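Local coordinates for putative two-component sensor histidine kinase protein (Sinorhizobium meliloti, PDB 3HCY) that is probably a sensor histidine kinase that phosphorylates a protein histidine with ATP, here represented by its GAF domain, at residues Leu28-Glu31 with Met35-Val38; Thr110-Asp113 with Arg117-Asp120. All blocks are in the same frame, centred on the assembly; numbering follows the deposited sequence.

Contact 1 of 2, residues Leu28-Glu31 with Met35-Val38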
ATOM      1  N   LEU A  28      -4.019 -11.426 -11.646  1.00 17.82           N
ATOM      2  CA  LEU A  28      -4.512 -12.346 -10.622  1.00 18.12           C
ATOM      3  C   LEU A  28      -4.832 -13.721 -11.240  1.00 18.17           C
ATOM      4  O   LEU A  28      -5.114 -13.822 -12.429  1.00 18.37           O
ATOM      5  CB  LEU A  28      -5.780 -11.734  -9.946  1.00 18.23           C
ATOM      6  CG  LEU A  28      -5.540 -10.557  -8.976  1.00 15.77           C
ATOM      7  CD1 LEU A  28      -6.807 -10.180  -8.326  1.00 14.16           C
ATOM      8  CD2 LEU A  28      -4.511 -10.925  -7.934  1.00 12.89           C
ATOM      9  N   PHE A  29      -4.749 -14.784 -10.453  1.00 18.03           N
ATOM     10  CA  PHE A  29      -5.161 -16.090 -10.949  1.00 18.26           C
ATOM     11  C   PHE A  29      -6.624 -16.136 -11.174  1.00 18.03           C
ATOM     12  O   PHE A  29      -7.378 -15.434 -10.501  1.00 18.58           O
ATOM     13  CB  PHE A  29      -4.823 -17.213  -9.997  1.00 18.06           C
ATOM     14  CG  PHE A  29      -3.405 -17.634 -10.100  1.00 20.56           C
ATOM     15  CD1 PHE A  29      -2.886 -18.020 -11.330  1.00 22.30           C
ATOM     16  CD2 PHE A  29      -2.577 -17.614  -8.997  1.00 20.15           C
ATOM     17  CE1 PHE A  29      -1.588 -18.373 -11.449  1.00 22.17           C
ATOM     18  CE2 PHE A  29      -1.297 -17.978  -9.114  1.00 21.13           C
ATOM     19  CZ  PHE A  29      -0.789 -18.352 -10.348  1.00 22.47           C
ATOM     20  N   ASP A  30      -7.004 -16.967 -12.144  1.00 17.35           N
ATOM     21  CA  ASP A  30      -8.374 -17.199 -12.494  1.00 16.27           C
ATOM     22  C   ASP A  30      -8.634 -18.659 -12.180  1.00 15.74           C
ATOM     23  O   ASP A  30      -7.731 -19.388 -11.792  1.00 16.24           O
ATOM     24  CB  ASP A  30      -8.613 -16.821 -13.972  1.00 16.23           C
ATOM     25  CG  ASP A  30      -8.230 -17.894 -14.911  1.00 15.61           C
ATOM     26  OD1 ASP A  30      -7.935 -18.993 -14.427  1.00 14.65           O
ATOM     27  OD2 ASP A  30      -8.211 -17.649 -16.132  1.00 17.15           O
ATOM     28  N   GLU A  31      -9.865 -19.095 -12.330  1.00 15.43           N
ATOM     29  CA  GLU A  31     -10.218 -20.406 -11.881  1.00 15.70           C
ATOM     30  C   GLU A  31      -9.573 -21.487 -12.685  1.00 15.83           C
ATOM     31  O   GLU A  31      -9.521 -22.602 -12.201  1.00 16.71           O
ATOM     32  CB  GLU A  31     -11.720 -20.598 -11.895  1.00 16.42           C
ATOM     33  CG  GLU A  31     -12.438 -19.898 -10.720  1.00 18.69           C
ATOM     34  CD  GLU A  31     -12.291 -20.614  -9.380  1.00 21.27           C
ATOM     35  OE1 GLU A  31     -12.119 -21.868  -9.346  1.00 27.54           O
ATOM     36  OE2 GLU A  31     -12.401 -19.937  -8.339  1.00 19.86           O
ATOM     37  N   MET A  35      -3.010 -16.829 -15.100  1.00 19.49           N
ATOM     38  CA  MET A  35      -2.852 -15.402 -14.670  1.00 19.75           C
ATOM     39  C   MET A  35      -3.483 -14.472 -15.652  1.00 20.20           C
ATOM     40  O   MET A  35      -3.367 -14.673 -16.841  1.00 21.25           O
ATOM     41  CB  MET A  35      -1.379 -15.025 -14.536  1.00 19.24           C
ATOM     42  CG  MET A  35      -0.761 -15.520 -13.226  1.00 20.56           C
ATOM     43  SD  MET A  35      -0.263 -14.280 -12.034  1.00 16.87           S
ATOM     44  CE  MET A  35      -1.767 -13.384 -12.046  1.00 21.14           C
ATOM     45  N   ARG A  36      -4.110 -13.430 -15.148  1.00 21.06           N
ATOM     46  CA  ARG A  36      -4.924 -12.518 -15.944  1.00 21.66           C
ATOM     47  C   ARG A  36      -4.801 -11.067 -15.484  1.00 21.82           C
ATOM     48  O   ARG A  36      -5.045 -10.760 -14.314  1.00 22.89           O
ATOM     49  CB  ARG A  36      -6.398 -12.885 -15.789  1.00 21.59           C
ATOM     50  CG  ARG A  36      -6.720 -14.217 -16.322  1.00 23.74           C
ATOM     51  CD  ARG A  36      -8.028 -14.258 -17.094  1.00 26.03           C
ATOM     52  NE  ARG A  36      -8.082 -15.480 -17.921  1.00 27.12           N
ATOM     53  CZ  ARG A  36      -7.457 -15.637 -19.083  1.00 26.41           C
ATOM     54  NH1 ARG A  36      -6.738 -14.654 -19.558  1.00 27.81           N
ATOM     55  NH2 ARG A  36      -7.546 -16.768 -19.778  1.00 27.58           N
ATOM     56  N   PHE A  37      -4.499 -10.169 -16.408  1.00 21.26           N
ATOM     57  CA  PHE A  37      -4.576  -8.732 -16.121  1.00 20.95           C
ATOM     58  C   PHE A  37      -5.933  -8.393 -15.541  1.00 20.15           C
ATOM     59  O   PHE A  37      -6.868  -9.011 -15.964  1.00 20.81           O
ATOM     60  CB  PHE A  37      -4.290  -7.917 -17.381  1.00 20.75           C
ATOM     61  CG  PHE A  37      -2.884  -8.134 -17.895  1.00 21.46           C
ATOM     62  CD1 PHE A  37      -1.844  -7.310 -17.471  1.00 24.09           C
ATOM     63  CD2 PHE A  37      -2.595  -9.197 -18.714  1.00 19.69           C
ATOM     64  CE1 PHE A  37      -0.539  -7.513 -17.903  1.00 25.80           C
ATOM     65  CE2 PHE A  37      -1.314  -9.426 -19.148  1.00 24.02           C
ATOM     66  CZ  PHE A  37      -0.265  -8.581 -18.748  1.00 27.02           C
ATOM     67  N   VAL A  38      -5.966  -7.549 -14.492  1.00 18.75           N
ATOM     68  CA  VAL A  38      -7.149  -6.943 -13.902  1.00 17.55           C
ATOM     69  C   VAL A  38      -7.016  -5.414 -13.913  1.00 17.46           C
ATOM     70  O   VAL A  38      -7.980  -4.669 -13.659  1.00 16.43           O
ATOM     71  CB  VAL A  38      -7.336  -7.390 -12.423  1.00 18.53           C
ATOM     72  CG1 VAL A  38      -7.080  -8.931 -12.244  1.00 17.04           C
ATOM     73  CG2 VAL A  38      -6.448  -6.560 -11.468  1.00 16.39           C
TER
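Leu28 and Arg36 face each other as the hydrogen-bonded pair of an antiparallel beta hairpin, made by strands 23-29 and 35-41 at one edge of the GAF-domain sheet. Their backbones are joined twice: Leu28 N donates a hydrogen bond to Arg36 O (N-H...O angle 161°), and Arg36 N donates one back to Leu28 O along a more bent path. One residue on, Phe29 and Met35 form the non-hydrogen-bonded pair, their CA atoms 4.4 Å apart. This is the closely packed part. Met35 turns CG beside its own backbone N (chi1 -79°) and bends again further out, which brings SD over a face of the Phe29 ring, 4.5 Å from its centroid, in a Met-aromatic contact. An unbranched, flexible thioether suits this place because it can fold over a flat ring; Met35 also touches Leu27 and Lys107. On the face that carries Leu28 and Arg36, Leu28 CB meets CG1 of Val38, where the chain turns a corner, at 3.9 Å, and both residues touch Tyr8 of helix 5-19. Toward solvent the contact becomes looser and polar, a setting that suits charged side chains. There the exposed Arg36 crosses Asp30 at a slant, and Asp30 OD1 is held by the backbone N of Thr34 in the turn. Completing a salt bridge, Asp30 OD2 accepts a hydrogen bond from Arg36 NE at 2.8 Å through its anti lone pair.

Contact 2 of 2, residues Thr110-Asp113 with Arg117-Asp120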
ATOM      1  N   THR A 110       6.194  -3.995 -12.728  1.00 20.10           N
ATOM      2  CA  THR A 110       6.691  -2.710 -13.158  1.00 20.08           C
ATOM      3  C   THR A 110       7.445  -2.989 -14.437  1.00 20.11           C
ATOM      4  O   THR A 110       8.132  -3.981 -14.529  1.00 20.21           O
ATOM      5  CB  THR A 110       7.665  -2.169 -12.164  1.00 20.03           C
ATOM      6  OG1 THR A 110       8.613  -3.209 -11.897  1.00 21.42           O
ATOM      7  CG2 THR A 110       6.957  -1.757 -10.893  1.00 15.94           C
ATOM      8  N   TYR A 111       7.294  -2.114 -15.410  1.00 20.45           N
ATOM      9  CA  TYR A 111       7.915  -2.248 -16.717  1.00 20.79           C
ATOM     10  C   TYR A 111       8.759  -0.994 -16.940  1.00 21.16           C
ATOM     11  O   TYR A 111       8.391   0.102 -16.482  1.00 20.99           O
ATOM     12  CB  TYR A 111       6.849  -2.332 -17.804  1.00 20.46           C
ATOM     13  CG  TYR A 111       5.858  -3.453 -17.633  1.00 22.23           C
ATOM     14  CD1 TYR A 111       6.179  -4.754 -17.991  1.00 23.99           C
ATOM     15  CD2 TYR A 111       4.571  -3.222 -17.140  1.00 25.16           C
ATOM     16  CE1 TYR A 111       5.252  -5.810 -17.853  1.00 25.00           C
ATOM     17  CE2 TYR A 111       3.639  -4.284 -17.001  1.00 24.32           C
ATOM     18  CZ  TYR A 111       3.997  -5.551 -17.366  1.00 24.48           C
ATOM     19  OH  TYR A 111       3.137  -6.593 -17.222  1.00 27.48           O
ATOM     20  N   TYR A 112       9.886  -1.156 -17.613  1.00 21.75           N
ATOM     21  CA  TYR A 112      10.725  -0.028 -17.989  1.00 23.01           C
ATOM     22  C   TYR A 112      11.071  -0.155 -19.461  1.00 24.00           C
ATOM     23  O   TYR A 112      11.518  -1.231 -19.901  1.00 24.41           O
ATOM     24  CB  TYR A 112      12.010  -0.015 -17.180  1.00 23.02           C
ATOM     25  CG  TYR A 112      11.791   0.217 -15.705  1.00 24.59           C
ATOM     26  CD1 TYR A 112      11.987   1.471 -15.141  1.00 24.55           C
ATOM     27  CD2 TYR A 112      11.406  -0.831 -14.870  1.00 26.05           C
ATOM     28  CE1 TYR A 112      11.829   1.676 -13.802  1.00 25.89           C
ATOM     29  CE2 TYR A 112      11.216  -0.622 -13.523  1.00 27.51           C
ATOM     30  CZ  TYR A 112      11.433   0.629 -12.991  1.00 28.52           C
ATOM     31  OH  TYR A 112      11.229   0.830 -11.629  1.00 33.59           O
ATOM     32  N   ASP A 113      10.858   0.926 -20.212  1.00 24.48           N
ATOM     33  CA  ASP A 113      11.081   0.943 -21.656  1.00 25.28           C
ATOM     34  C   ASP A 113      12.599   0.878 -22.062  1.00 25.83           C
ATOM     35  O   ASP A 113      12.932   0.674 -23.221  1.00 25.47           O
ATOM     36  CB  ASP A 113      10.473   2.224 -22.241  1.00 25.48           C
ATOM     37  CG  ASP A 113       8.986   2.308 -22.078  1.00 25.94           C
ATOM     38  OD1 ASP A 113       8.379   1.222 -22.022  1.00 26.64           O
ATOM     39  OD2 ASP A 113       8.449   3.459 -22.034  1.00 24.66           O
ATOM     40  N   ARG A 117      18.532  -1.412 -13.703  1.00 31.97           N
ATOM     41  CA  ARG A 117      18.948  -2.021 -12.418  1.00 32.96           C
ATOM     42  C   ARG A 117      18.034  -1.667 -11.223  1.00 31.79           C
ATOM     43  O   ARG A 117      17.640  -0.525 -11.020  1.00 30.31           O
ATOM     44  CB  ARG A 117      20.367  -1.570 -12.098  1.00 33.70           C
ATOM     45  CG  ARG A 117      20.418  -0.071 -11.688  1.00 38.83           C
ATOM     46  CD  ARG A 117      19.337   0.912 -12.424  1.00 44.05           C
ATOM     47  NE  ARG A 117      19.604   1.143 -13.867  1.00 47.72           N
ATOM     48  CZ  ARG A 117      18.848   1.865 -14.713  1.00 50.50           C
ATOM     49  NH1 ARG A 117      17.706   2.449 -14.332  1.00 51.97           N
ATOM     50  NH2 ARG A 117      19.239   1.980 -15.982  1.00 51.86           N
ATOM     51  N   PHE A 118      17.731  -2.638 -10.401  1.00 31.59           N
ATOM     52  CA  PHE A 118      16.730  -2.384  -9.398  1.00 32.39           C
ATOM     53  C   PHE A 118      17.370  -2.003  -8.071  1.00 32.87           C
ATOM     54  O   PHE A 118      17.979  -2.830  -7.409  1.00 33.32           O
ATOM     55  CB  PHE A 118      15.768  -3.568  -9.269  1.00 32.03           C
ATOM     56  CG  PHE A 118      14.935  -3.809 -10.515  1.00 31.70           C
ATOM     57  CD1 PHE A 118      15.523  -4.281 -11.695  1.00 32.49           C
ATOM     58  CD2 PHE A 118      13.570  -3.546 -10.525  1.00 29.12           C
ATOM     59  CE1 PHE A 118      14.742  -4.509 -12.833  1.00 32.20           C
ATOM     60  CE2 PHE A 118      12.795  -3.773 -11.667  1.00 28.09           C
ATOM     61  CZ  PHE A 118      13.354  -4.253 -12.798  1.00 29.25           C
ATOM     62  N   ALA A 119      17.213  -0.733  -7.698  1.00 33.53           N
ATOM     63  CA  ALA A 119      17.701  -0.198  -6.434  1.00 33.46           C
ATOM     64  C   ALA A 119      16.938  -0.804  -5.272  1.00 33.95           C
ATOM     65  O   ALA A 119      15.718  -0.983  -5.339  1.00 34.06           O
ATOM     66  CB  ALA A 119      17.552   1.283  -6.441  1.00 33.44           C
ATOM     67  N   ASP A 120      17.660  -1.119  -4.202  1.00 34.76           N
ATOM     68  CA  ASP A 120      17.071  -1.761  -3.014  1.00 35.32           C
ATOM     69  C   ASP A 120      15.885  -1.017  -2.481  1.00 35.48           C
ATOM     70  O   ASP A 120      14.799  -1.585  -2.280  1.00 35.70           O
ATOM     71  CB  ASP A 120      18.104  -1.835  -1.945  1.00 35.19           C
ATOM     72  CG  ASP A 120      19.130  -2.819  -2.282  1.00 38.00           C
ATOM     73  OD1 ASP A 120      18.813  -3.589  -3.196  1.00 42.33           O
ATOM     74  OD2 ASP A 120      20.258  -2.778  -1.719  1.00 40.80           O
TER
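Phe118 reaches back from the loop to meet Tyr112 and Thr110, two side chains on the same face of strand 104-112. The backbones are far apart, with the CA atoms of Thr110 and Phe118 separated by 10.7 Å, so the gap is bridged mostly by the reach of the two aromatic side chains. Both aromatic residues choose the same first torsion: CG lies opposite the carbonyl carbon, with chi1 -65° in each. In Phe118 this carries the end of the ring nearer the strand than its CB direction alone would suggest. The rings approach through one corner apiece, Tyr112 CE2 lying 4.0 Å from Phe118 CE2, and their planes stand at 84°. With centroids 5.8 Å apart, the approach is oblique, and few atoms touch. Within the GAF domain, the pair links the end of a central sheet strand to the loop leading into helix 120-146, where Ala119 occupies the N-cap position. His116 stacks on Tyr112 and meets Phe118 edge-to-face, while Ile123 of the helix also touches Phe118. A phenyl group suits this place because it can present hydrocarbon to all these neighbours without needing a polar partner. Thr110 is short, and its CB points toward the loop; chi1 of 50° sets OG1 between the backbone N and carbonyl carbon, at the edge of the Phe118 ring and 4.2 Å from CE2.

Contact 1 is a surface contact between two neighbouring strands, whereas contact 2 is buried and ties a strand to the loop before the C-terminal helix. Backbone pairing and a salt bridge give the first much of its hold; the second relies on sparse aromatic packing, and buries 94 Å² against 349 Å². Their centres lie about 23 Å apart, on opposite sides of the chain's centre, yet both reach one sheet, in which strands 23-29 and 104-112 are neighbours. Phe37 and Tyr111, which take no part across their own contacts, touch each other at Phe37 CE1 and Tyr111 OH, 3.8 Å apart.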